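Local coordinates for protein beta-L-arabinobiosidase (Bacteroides thetaiotaomicron, PDB 5MQR) that probably hydrolyses glycosidic bonds in plant pectin glycans, acting as a multidomain beta-L-arabinobiosidase of a gut bacterium, at residues F871-R876 with S880-E885; T734-N739 with S752-A757; S618-Y623 with D1075-G1080. All blocks are in the same frame, centred on the assembly; numbering follows the deposited sequence.

Contact 1. Residues F871-R876 with S880-E885; sequences FFETMR and SANVRE
With CG of Phe871 swung to the far side from its backbone N (chi1 -153°) and CG of Arg884 set opposite its own carbonyl carbon, the aliphatic part of the arginine lies over one face of the phenylalanine ring. Arg884 CB stands 3.9 Å from the centroid of the Phe871 ring, a CH-pi contact, and the extended chain carries CG and CD on past ring atom CG. The guanidinium is turned 69° from the ring plane, and its NH1 forms a salt bridge with Glu926. At the ring's edge, close to its plane, Glu885 O comes within 3.2 Å of Phe871 CE2. The segments are the two arms of a short chain reversal in the MGH1-like glycoside hydrolase domain, the first arm beginning as strand 871-872, and a single beta bridge pairs Met875 with Ser880. Ala881 N donates to Thr874 O at 3.0 Å. Glu873, its chain extended, reaches across the reversal: OE1 takes a weak bond from Val883 N (3.1 Å), bent to 122°, while OE2 bonds to His869. One water accepts from Thr874 N and is bonded to Val883 O and to Glu885 OE1, which also bonds to Ser810 OG; another links Phe872 O to Glu885 N. Farther along, Ala881 CB sits 4.0 Å above the centre of the Arg876 guanidinium, whose NE donates to Ser810 O.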
loop_
_atom_site.group_PDB
_atom_site.type_symbol
_atom_site.label_atom_id
_atom_site.label_comp_id
_atom_site.label_asym_id
_atom_site.label_seq_id
_atom_site.Cartn_x
_atom_site.Cartn_y
_atom_site.Cartn_z
ATOM N N PHE A 871 -20.453 30.506 -28.427
ATOM C CA PHE A 871 -19.378 29.599 -28.789
ATOM C C PHE A 871 -18.257 30.390 -29.481
ATOM O O PHE A 871 -18.529 31.326 -30.258
ATOM C CB PHE A 871 -19.908 28.516 -29.744
ATOM C CG PHE A 871 -19.148 27.244 -29.680
ATOM C CD1 PHE A 871 -19.399 26.322 -28.667
ATOM C CD2 PHE A 871 -18.153 26.976 -30.599
ATOM C CE1 PHE A 871 -18.672 25.142 -28.587
ATOM C CE2 PHE A 871 -17.426 25.798 -30.525
ATOM C CZ PHE A 871 -17.687 24.880 -29.518
ATOM N N PHE A 872 -17.010 30.037 -29.178
ATOM C CA PHE A 872 -15.859 30.655 -29.818
ATOM C C PHE A 872 -15.706 30.078 -31.197
ATOM O O PHE A 872 -15.661 28.867 -31.356
ATOM C CB PHE A 872 -14.568 30.409 -29.042
ATOM C CG PHE A 872 -14.481 31.178 -27.764
ATOM C CD1 PHE A 872 -14.239 32.536 -27.786
ATOM C CD2 PHE A 872 -14.625 30.537 -26.532
ATOM C CE1 PHE A 872 -14.156 33.250 -26.607
ATOM C CE2 PHE A 872 -14.525 31.250 -25.344
ATOM C CZ PHE A 872 -14.292 32.611 -25.386
ATOM N N GLU A 873 -15.621 30.953 -32.188
ATOM C CA GLU A 873 -15.615 30.544 -33.583
ATOM C C GLU A 873 -14.681 31.421 -34.416
ATOM O O GLU A 873 -14.343 32.547 -34.036
ATOM C CB GLU A 873 -17.036 30.607 -34.153
ATOM C CG GLU A 873 -18.026 29.672 -33.466
ATOM C CD GLU A 873 -19.432 29.727 -34.056
ATOM O OE1 GLU A 873 -19.636 30.404 -35.081
ATOM O OE2 GLU A 873 -20.345 29.068 -33.487
ATOM N N THR A 874 -14.280 30.863 -35.552
ATOM C CA THR A 874 -13.445 31.523 -36.534
ATOM C C THR A 874 -14.142 32.773 -37.037
ATOM O O THR A 874 -15.357 32.779 -37.220
ATOM C CB THR A 874 -13.203 30.605 -37.736
ATOM O OG1 THR A 874 -12.476 29.448 -37.310
ATOM C CG2 THR A 874 -12.418 31.316 -38.827
HETATM N N MSE A 875 -13.376 33.833 -37.206
HETATM C CA MSE A 875 -13.917 35.087 -37.726
HETATM C C MSE A 875 -13.388 35.136 -39.139
HETATM O O MSE A 875 -12.174 35.148 -39.362
HETATM C CB MSE A 875 -13.505 36.170 -36.718
HETATM C CG MSE A 875 -14.041 37.584 -36.909
HETATM SE SE MSE A 875 -16.021 37.698 -37.040
HETATM C CE MSE A 875 -16.726 37.080 -35.352
ATOM N N ARG A 876 -14.292 35.071 -40.113
ATOM C CA ARG A 876 -13.928 35.303 -41.518
ATOM C C ARG A 876 -13.761 36.818 -41.746
ATOM O O ARG A 876 -14.020 37.623 -40.845
ATOM C CB ARG A 876 -14.956 34.688 -42.490
ATOM C CG ARG A 876 -15.118 33.171 -42.357
ATOM C CD ARG A 876 -15.781 32.573 -43.590
ATOM N NE ARG A 876 -15.880 31.106 -43.545
ATOM C CZ ARG A 876 -17.007 30.387 -43.588
ATOM N NH1 ARG A 876 -18.211 30.949 -43.676
ATOM N NH2 ARG A 876 -16.930 29.065 -43.560
ATOM N N SER A 880 -18.651 36.141 -38.603
ATOM C CA SER A 880 -18.335 34.828 -38.040
ATOM C C SER A 880 -18.514 33.732 -39.079
ATOM O O SER A 880 -19.300 33.876 -40.009
ATOM C CB SER A 880 -19.221 34.520 -36.839
ATOM O OG SER A 880 -18.743 33.378 -36.167
ATOM N N ALA A 881 -17.776 32.644 -38.920
ATOM C CA ALA A 881 -17.954 31.479 -39.766
ATOM C C ALA A 881 -19.266 30.772 -39.467
ATOM O O ALA A 881 -19.708 29.981 -40.292
ATOM C CB ALA A 881 -16.798 30.515 -39.616
ATOM N N ASN A 882 -19.874 31.060 -38.308
ATOM C CA ASN A 882 -21.157 30.484 -37.913
ATOM C C ASN A 882 -21.146 28.970 -38.006
ATOM O O ASN A 882 -22.029 28.374 -38.629
ATOM C CB ASN A 882 -22.303 31.056 -38.750
ATOM C CG ASN A 882 -22.577 32.502 -38.437
ATOM O OD1 ASN A 882 -22.550 32.924 -37.275
ATOM N ND2 ASN A 882 -22.867 33.271 -39.465
ATOM N N VAL A 883 -20.099 28.377 -37.419
ATOM C CA VAL A 883 -19.977 26.945 -37.241
ATOM C C VAL A 883 -19.251 26.668 -35.926
ATOM O O VAL A 883 -18.176 27.223 -35.658
ATOM C CB VAL A 883 -19.270 26.270 -38.446
ATOM C CG1 VAL A 883 -17.882 26.838 -38.710
ATOM C CG2 VAL A 883 -19.228 24.753 -38.260
ATOM N N ARG A 884 -19.865 25.844 -35.088
ATOM C CA ARG A 884 -19.234 25.393 -33.866
ATOM C C ARG A 884 -18.282 24.252 -34.225
ATOM O O ARG A 884 -18.716 23.215 -34.779
ATOM C CB ARG A 884 -20.261 24.908 -32.853
ATOM C CG ARG A 884 -21.294 25.935 -32.419
ATOM C CD ARG A 884 -22.125 25.344 -31.296
ATOM N NE ARG A 884 -23.182 26.227 -30.812
ATOM C CZ ARG A 884 -24.337 26.474 -31.434
ATOM N NH1 ARG A 884 -24.621 25.926 -32.615
ATOM N NH2 ARG A 884 -25.211 27.296 -30.868
ATOM N N GLU A 885 -17.002 24.451 -33.925
ATOM C CA GLU A 885 -15.962 23.446 -34.200
ATOM C C GLU A 885 -15.229 23.093 -32.916
ATOM O O GLU A 885 -15.305 23.816 -31.936
ATOM C CB GLU A 885 -14.973 23.964 -35.256
ATOM C CG GLU A 885 -15.599 24.211 -36.625
ATOM C CD GLU A 885 -14.672 24.935 -37.591
ATOM O OE1 GLU A 885 -14.138 26.021 -37.254
ATOM O OE2 GLU A 885 -14.474 24.408 -38.705
HETATM O O HOH W 1 -15.585 26.888 -33.434
HETATM O O HOH W 2 -16.814 34.072 -34.602
HETATM O O HOH W 3 -15.398 27.983 -35.797
#

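Contact 2. Residues T734-N739 with S752-A757; sequences TWYRGN and SWNADA
The phenol oxygen of Tyr736 lies nearer to a carbon than to the polar group of its partner: Tyr736 OH is 3.1 Å from Asn754 CB. The methylene meets the tyrosine at the edge of the ring, close to its plane, and the amide is turned 78° from the ring. Asn754 ND2 does donate to Tyr736 OH, but the bond is weak, 3.4 Å long and bent to 130°. These two buried side chains alone bridge the segments, reaching from the C-terminal part of helix 726-737 to the first turn of helix 754-765, within the MGH1-like domain, consistent with the (alpha/alpha)6 barrel of six-hairpin glycosidases. Asn754 CB already points toward the tyrosine, and CG, beside the backbone N (chi1 -67°), brings the amide close to the same hydroxyl. The start of the second helix is organised by an ST turn, in which Ser752 OG accepts from Asn754 N at 3.0 Å, while Trp753 occupies the N-cap position. Glu781 of helix 768-788 bonds through OE1 to Tyr736 OH and through OE2 to Ser752 OG. The hydroxyl therefore appears to be held chiefly by this carboxylate, and the asparagine probably adds only a secondary polar grip to what is mainly close van der Waals contact.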
loop_
_atom_site.group_PDB
_atom_site.type_symbol
_atom_site.label_atom_id
_atom_site.label_comp_id
_atom_site.label_asym_id
_atom_site.label_seq_id
_atom_site.Cartn_x
_atom_site.Cartn_y
_atom_site.Cartn_z
ATOM N N THR A 734 16.774 19.888 -31.104
ATOM C CA THR A 734 16.805 19.570 -32.528
ATOM C C THR A 734 15.891 20.514 -33.344
ATOM O O THR A 734 16.310 21.023 -34.383
ATOM C CB THR A 734 16.412 18.102 -32.739
ATOM O OG1 THR A 734 17.444 17.256 -32.212
ATOM C CG2 THR A 734 16.191 17.793 -34.199
ATOM N N TRP A 735 14.665 20.747 -32.862
ATOM C CA TRP A 735 13.754 21.698 -33.505
ATOM C C TRP A 735 14.328 23.107 -33.541
ATOM O O TRP A 735 14.218 23.769 -34.576
ATOM C CB TRP A 735 12.356 21.733 -32.852
ATOM C CG TRP A 735 11.438 20.690 -33.338
ATOM C CD1 TRP A 735 10.952 19.638 -32.626
ATOM C CD2 TRP A 735 10.895 20.571 -34.655
ATOM N NE1 TRP A 735 10.134 18.871 -33.412
ATOM C CE2 TRP A 735 10.095 19.413 -34.672
ATOM C CE3 TRP A 735 11.006 21.327 -35.818
ATOM C CZ2 TRP A 735 9.396 19.006 -35.810
ATOM C CZ3 TRP A 735 10.323 20.914 -36.950
ATOM C CH2 TRP A 735 9.515 19.778 -36.929
ATOM N N TYR A 736 14.934 23.558 -32.444
ATOM C CA TYR A 736 15.316 24.983 -32.320
ATOM C C TYR A 736 16.758 25.303 -32.713
ATOM O O TYR A 736 17.072 26.456 -33.023
ATOM C CB TYR A 736 15.014 25.508 -30.916
ATOM C CG TYR A 736 13.532 25.662 -30.673
ATOM C CD1 TYR A 736 12.772 24.609 -30.169
ATOM C CD2 TYR A 736 12.878 26.860 -30.961
ATOM C CE1 TYR A 736 11.401 24.743 -29.956
ATOM C CE2 TYR A 736 11.510 27.000 -30.758
ATOM C CZ TYR A 736 10.777 25.944 -30.244
ATOM O OH TYR A 736 9.434 26.076 -30.038
ATOM N N ARG A 737 17.630 24.300 -32.684
ATOM C CA ARG A 737 19.048 24.499 -32.972
ATOM C C ARG A 737 19.623 23.493 -33.957
ATOM O O ARG A 737 20.816 23.501 -34.213
ATOM C CB ARG A 737 19.826 24.440 -31.663
ATOM C CG ARG A 737 19.447 25.563 -30.712
ATOM C CD ARG A 737 19.706 25.196 -29.280
ATOM N NE ARG A 737 19.133 26.189 -28.376
ATOM C CZ ARG A 737 19.357 26.247 -27.065
ATOM N NH1 ARG A 737 20.135 25.357 -26.468
ATOM N NH2 ARG A 737 18.794 27.212 -26.347
ATOM N N GLY A 738 18.784 22.656 -34.550
ATOM C CA GLY A 738 19.286 21.545 -35.337
ATOM C C GLY A 738 19.511 21.851 -36.797
ATOM O O GLY A 738 19.831 20.949 -37.542
ATOM N N ASN A 739 19.332 23.104 -37.206
ATOM C CA ASN A 739 19.498 23.536 -38.594
ATOM C C ASN A 739 20.642 24.570 -38.660
ATOM O O ASN A 739 20.401 25.781 -38.623
ATOM C CB ASN A 739 18.168 24.116 -39.096
ATOM C CG ASN A 739 18.266 24.743 -40.483
ATOM O OD1 ASN A 739 19.100 24.364 -41.297
ATOM N ND2 ASN A 739 17.395 25.703 -40.752
ATOM N N SER A 752 1.950 27.208 -33.726
ATOM C CA SER A 752 2.744 26.769 -32.574
ATOM C C SER A 752 2.170 27.220 -31.235
ATOM O O SER A 752 1.864 28.417 -31.066
ATOM C CB SER A 752 4.171 27.314 -32.701
ATOM O OG SER A 752 4.897 27.058 -31.517
ATOM N N TRP A 753 2.054 26.271 -30.296
ATOM C CA TRP A 753 1.914 26.590 -28.865
ATOM C C TRP A 753 3.133 26.147 -28.083
ATOM O O TRP A 753 3.053 25.839 -26.904
ATOM C CB TRP A 753 0.597 26.082 -28.260
ATOM C CG TRP A 753 0.377 24.615 -28.040
ATOM C CD1 TRP A 753 0.607 23.940 -26.907
ATOM C CD2 TRP A 753 -0.195 23.670 -28.955
ATOM N NE1 TRP A 753 0.250 22.633 -27.040
ATOM C CE2 TRP A 753 -0.263 22.440 -28.290
ATOM C CE3 TRP A 753 -0.673 23.751 -30.261
ATOM C CZ2 TRP A 753 -0.765 21.288 -28.888
ATOM C CZ3 TRP A 753 -1.179 22.604 -30.858
ATOM C CH2 TRP A 753 -1.212 21.389 -30.178
ATOM N N ASN A 754 4.299 26.234 -28.707
ATOM C CA ASN A 754 5.495 25.620 -28.135
ATOM C C ASN A 754 6.080 26.302 -26.922
ATOM O O ASN A 754 6.713 25.624 -26.104
ATOM C CB ASN A 754 6.571 25.448 -29.190
ATOM C CG ASN A 754 6.177 24.442 -30.244
ATOM O OD1 ASN A 754 5.326 23.561 -30.023
ATOM N ND2 ASN A 754 6.759 24.591 -31.419
ATOM N N ALA A 755 5.884 27.611 -26.787
ATOM C CA ALA A 755 6.351 28.256 -25.566
ATOM C C ALA A 755 5.516 27.779 -24.388
ATOM O O ALA A 755 6.067 27.440 -23.346
ATOM C CB ALA A 755 6.335 29.762 -25.672
ATOM N N ASP A 756 4.200 27.702 -24.561
ATOM C CA ASP A 756 3.337 27.058 -23.539
ATOM C C ASP A 756 3.772 25.645 -23.231
ATOM O O ASP A 756 3.814 25.286 -22.080
ATOM C CB ASP A 756 1.868 27.059 -23.945
ATOM C CG ASP A 756 1.013 26.185 -23.077
ATOM O OD1 ASP A 756 0.506 26.681 -22.043
ATOM O OD2 ASP A 756 0.833 25.003 -23.463
ATOM N N ALA A 757 4.080 24.853 -24.254
ATOM C CA ALA A 757 4.522 23.476 -24.055
ATOM C C ALA A 757 5.866 23.361 -23.319
ATOM O O ALA A 757 6.019 22.481 -22.490
ATOM C CB ALA A 757 4.561 22.712 -25.382
#

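Contact 3. Residues S618-Y623 with D1075-G1080; sequences SAFLKY and DRYHCG
Phe620 CB points toward segment 1075-1080, and with CG beside the backbone N (chi1 -65°) one side of the ring advances on Tyr1077 and Cys1079. CD2 meets Tyr1077 CB at 3.9 Å. Next along the rim, CE2 lies 4.0 Å from Cys1079 SG and equally near Tyr1077 O. At the tip, CZ touches the same sulfur at 4.2 Å. Cys1079 SG thus makes an oblique sulfur-aromatic contact, 4.9 Å from the Phe620 ring centroid and 51° off its normal. Leu621 CD2 adds a looser touch at the edge of the Tyr1077 ring, whose hydroxyl bonds to Glu662. With an alanine here instead of the phenylalanine, Tyr1077 CB and the Cys1079 sulfur would probably lose their apolar partner, opening a gap between the two loops. Asp1057 of strand 1053-1061 accepts from the backbone N of Ala619, Phe620 and Leu621, which probably helps to hold the turn from which the ring projects. The contact joins the loop between strand 600-610 and helix 627-636 to the loop connecting adjacent antiparallel strands 1064-1071 and 1082-1087 of the family 65 C-terminal-like domain, where Phe620 also packs on Thr1067, Leu1069 and Phe1086, and Leu621 rests on Leu660 of strand 660-662.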
loop_
_atom_site.group_PDB
_atom_site.type_symbol
_atom_site.label_atom_id
_atom_site.label_comp_id
_atom_site.label_asym_id
_atom_site.label_seq_id
_atom_site.Cartn_x
_atom_site.Cartn_y
_atom_site.Cartn_z
ATOM N N SER A 618 9.625 3.342 -8.118
ATOM C CA SER A 618 8.209 3.000 -8.001
ATOM C C SER A 618 7.921 2.384 -6.637
ATOM O O SER A 618 8.527 1.417 -6.271
ATOM C CB SER A 618 7.814 2.006 -9.090
ATOM O OG SER A 618 6.395 1.917 -9.233
ATOM N N ALA A 619 6.973 2.940 -5.898
ATOM C CA ALA A 619 6.744 2.548 -4.506
ATOM C C ALA A 619 5.855 1.303 -4.322
ATOM O O ALA A 619 6.065 0.556 -3.382
ATOM C CB ALA A 619 6.159 3.738 -3.736
ATOM N N PHE A 620 4.844 1.135 -5.171
ATOM C CA PHE A 620 3.889 0.028 -5.094
ATOM C C PHE A 620 3.924 -0.826 -6.362
ATOM O O PHE A 620 4.050 -2.056 -6.277
ATOM C CB PHE A 620 2.478 0.552 -4.818
ATOM C CG PHE A 620 2.337 1.197 -3.479
ATOM C CD1 PHE A 620 2.835 2.491 -3.255
ATOM C CD2 PHE A 620 1.757 0.511 -2.417
ATOM C CE1 PHE A 620 2.742 3.092 -2.011
ATOM C CE2 PHE A 620 1.666 1.106 -1.169
ATOM C CZ PHE A 620 2.169 2.396 -0.970
ATOM N N LEU A 621 3.863 -0.208 -7.540
ATOM C CA LEU A 621 3.857 -0.975 -8.789
ATOM C C LEU A 621 5.264 -1.334 -9.242
ATOM O O LEU A 621 6.218 -0.585 -8.995
ATOM C CB LEU A 621 3.150 -0.174 -9.900
ATOM C CG LEU A 621 1.723 0.299 -9.568
ATOM C CD1 LEU A 621 1.121 1.052 -10.746
ATOM C CD2 LEU A 621 0.815 -0.855 -9.144
ATOM N N LYS A 622 5.376 -2.480 -9.914
ATOM C CA LYS A 622 6.633 -2.947 -10.463
ATOM C C LYS A 622 6.486 -3.265 -11.942
ATOM O O LYS A 622 5.480 -3.835 -12.381
ATOM C CB LYS A 622 7.118 -4.185 -9.697
ATOM C CG LYS A 622 7.419 -3.934 -8.197
ATOM C CD LYS A 622 8.629 -3.021 -7.996
ATOM C CE LYS A 622 8.494 -2.062 -6.794
ATOM N NZ LYS A 622 9.759 -1.239 -6.624
ATOM N N TYR A 623 7.504 -2.887 -12.712
ATOM C CA TYR A 623 7.451 -3.027 -14.146
ATOM C C TYR A 623 7.260 -4.482 -14.556
ATOM O O TYR A 623 6.527 -4.744 -15.503
ATOM C CB TYR A 623 8.678 -2.411 -14.844
ATOM C CG TYR A 623 8.542 -2.559 -16.340
ATOM C CD1 TYR A 623 7.642 -1.768 -17.035
ATOM C CD2 TYR A 623 9.224 -3.572 -17.044
ATOM C CE1 TYR A 623 7.431 -1.951 -18.395
ATOM C CE2 TYR A 623 9.034 -3.737 -18.423
ATOM C CZ TYR A 623 8.127 -2.912 -19.082
ATOM O OH TYR A 623 7.853 -3.044 -20.423
ATOM N N ASP A 1075 -7.600 -3.140 0.221
ATOM C CA ASP A 1075 -6.988 -4.456 0.004
ATOM C C ASP A 1075 -6.164 -4.585 -1.281
ATOM O O ASP A 1075 -5.521 -5.597 -1.488
ATOM C CB ASP A 1075 -8.018 -5.597 0.103
ATOM C CG ASP A 1075 -9.093 -5.518 -0.960
ATOM O OD1 ASP A 1075 -9.485 -4.386 -1.369
ATOM O OD2 ASP A 1075 -9.561 -6.599 -1.370
ATOM N N ARG A 1076 -6.146 -3.562 -2.119
ATOM C CA ARG A 1076 -5.277 -3.617 -3.293
ATOM C C ARG A 1076 -3.834 -3.297 -2.938
ATOM O O ARG A 1076 -2.939 -3.969 -3.430
ATOM C CB ARG A 1076 -5.774 -2.662 -4.414
ATOM C CG ARG A 1076 -4.967 -2.724 -5.705
ATOM C CD ARG A 1076 -5.144 -4.047 -6.405
ATOM N NE ARG A 1076 -4.438 -4.137 -7.683
ATOM C CZ ARG A 1076 -4.446 -5.232 -8.449
ATOM N NH1 ARG A 1076 -5.154 -6.310 -8.081
ATOM N NH2 ARG A 1076 -3.783 -5.250 -9.596
ATOM N N TYR A 1077 -3.622 -2.251 -2.138
ATOM C CA TYR A 1077 -2.260 -1.782 -1.751
ATOM C C TYR A 1077 -1.907 -1.968 -0.273
ATOM O O TYR A 1077 -0.744 -1.831 0.074
ATOM C CB TYR A 1077 -2.032 -0.317 -2.173
ATOM C CG TYR A 1077 -2.436 -0.144 -3.611
ATOM C CD1 TYR A 1077 -1.659 -0.681 -4.635
ATOM C CD2 TYR A 1077 -3.633 0.460 -3.953
ATOM C CE1 TYR A 1077 -2.041 -0.566 -5.964
ATOM C CE2 TYR A 1077 -4.019 0.584 -5.282
ATOM C CZ TYR A 1077 -3.224 0.068 -6.284
ATOM O OH TYR A 1077 -3.630 0.137 -7.596
ATOM N N HIS A 1078 -2.896 -2.269 0.577
ATOM C CA HIS A 1078 -2.672 -2.496 2.024
ATOM C C HIS A 1078 -1.863 -1.346 2.643
ATOM O O HIS A 1078 -0.856 -1.573 3.311
ATOM C CB HIS A 1078 -1.993 -3.855 2.263
ATOM C CG HIS A 1078 -2.844 -5.026 1.885
ATOM N ND1 HIS A 1078 -2.596 -5.802 0.773
ATOM C CD2 HIS A 1078 -3.953 -5.541 2.459
ATOM C CE1 HIS A 1078 -3.515 -6.746 0.677
ATOM N NE2 HIS A 1078 -4.349 -6.613 1.693
ATOM N N CYS A 1079 -2.276 -0.109 2.360
ATOM C CA CYS A 1079 -1.693 1.061 2.999
ATOM C C CYS A 1079 -2.792 1.992 3.492
ATOM O O CYS A 1079 -2.547 3.175 3.686
ATOM C CB CYS A 1079 -0.752 1.780 2.024
ATOM S SG CYS A 1079 -1.658 2.540 0.646
ATOM N N GLY A 1080 -4.000 1.459 3.704
ATOM C CA GLY A 1080 -5.148 2.278 4.120
ATOM C C GLY A 1080 -6.175 2.506 3.023
ATOM O O GLY A 1080 -5.906 2.283 1.847
#

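Contacts 1 and 2 are both buried and belong to the same glycoside hydrolase domain, their centres about 29 Å apart. Contact 3, only partly buried, lies near the centre of the molecule, with its centre about 48 Å from that of contact 1 and 38 Å from that of contact 2. No two contacts share an element. Contact 1 folds a short piece of chain back on itself through one backbone bond, a weak bond to a glutamate, waters and an arginine chain laid over a phenylalanine ring; contact 2 ties two helices through one pair of side chains, with a glutamate of a third helix taking the polar end. Contact 3, between segments more than 450 residues apart in sequence, is instead apolar and sulfur-aromatic, bringing the loop that leads into helix 627-636 against a C-terminal sheet.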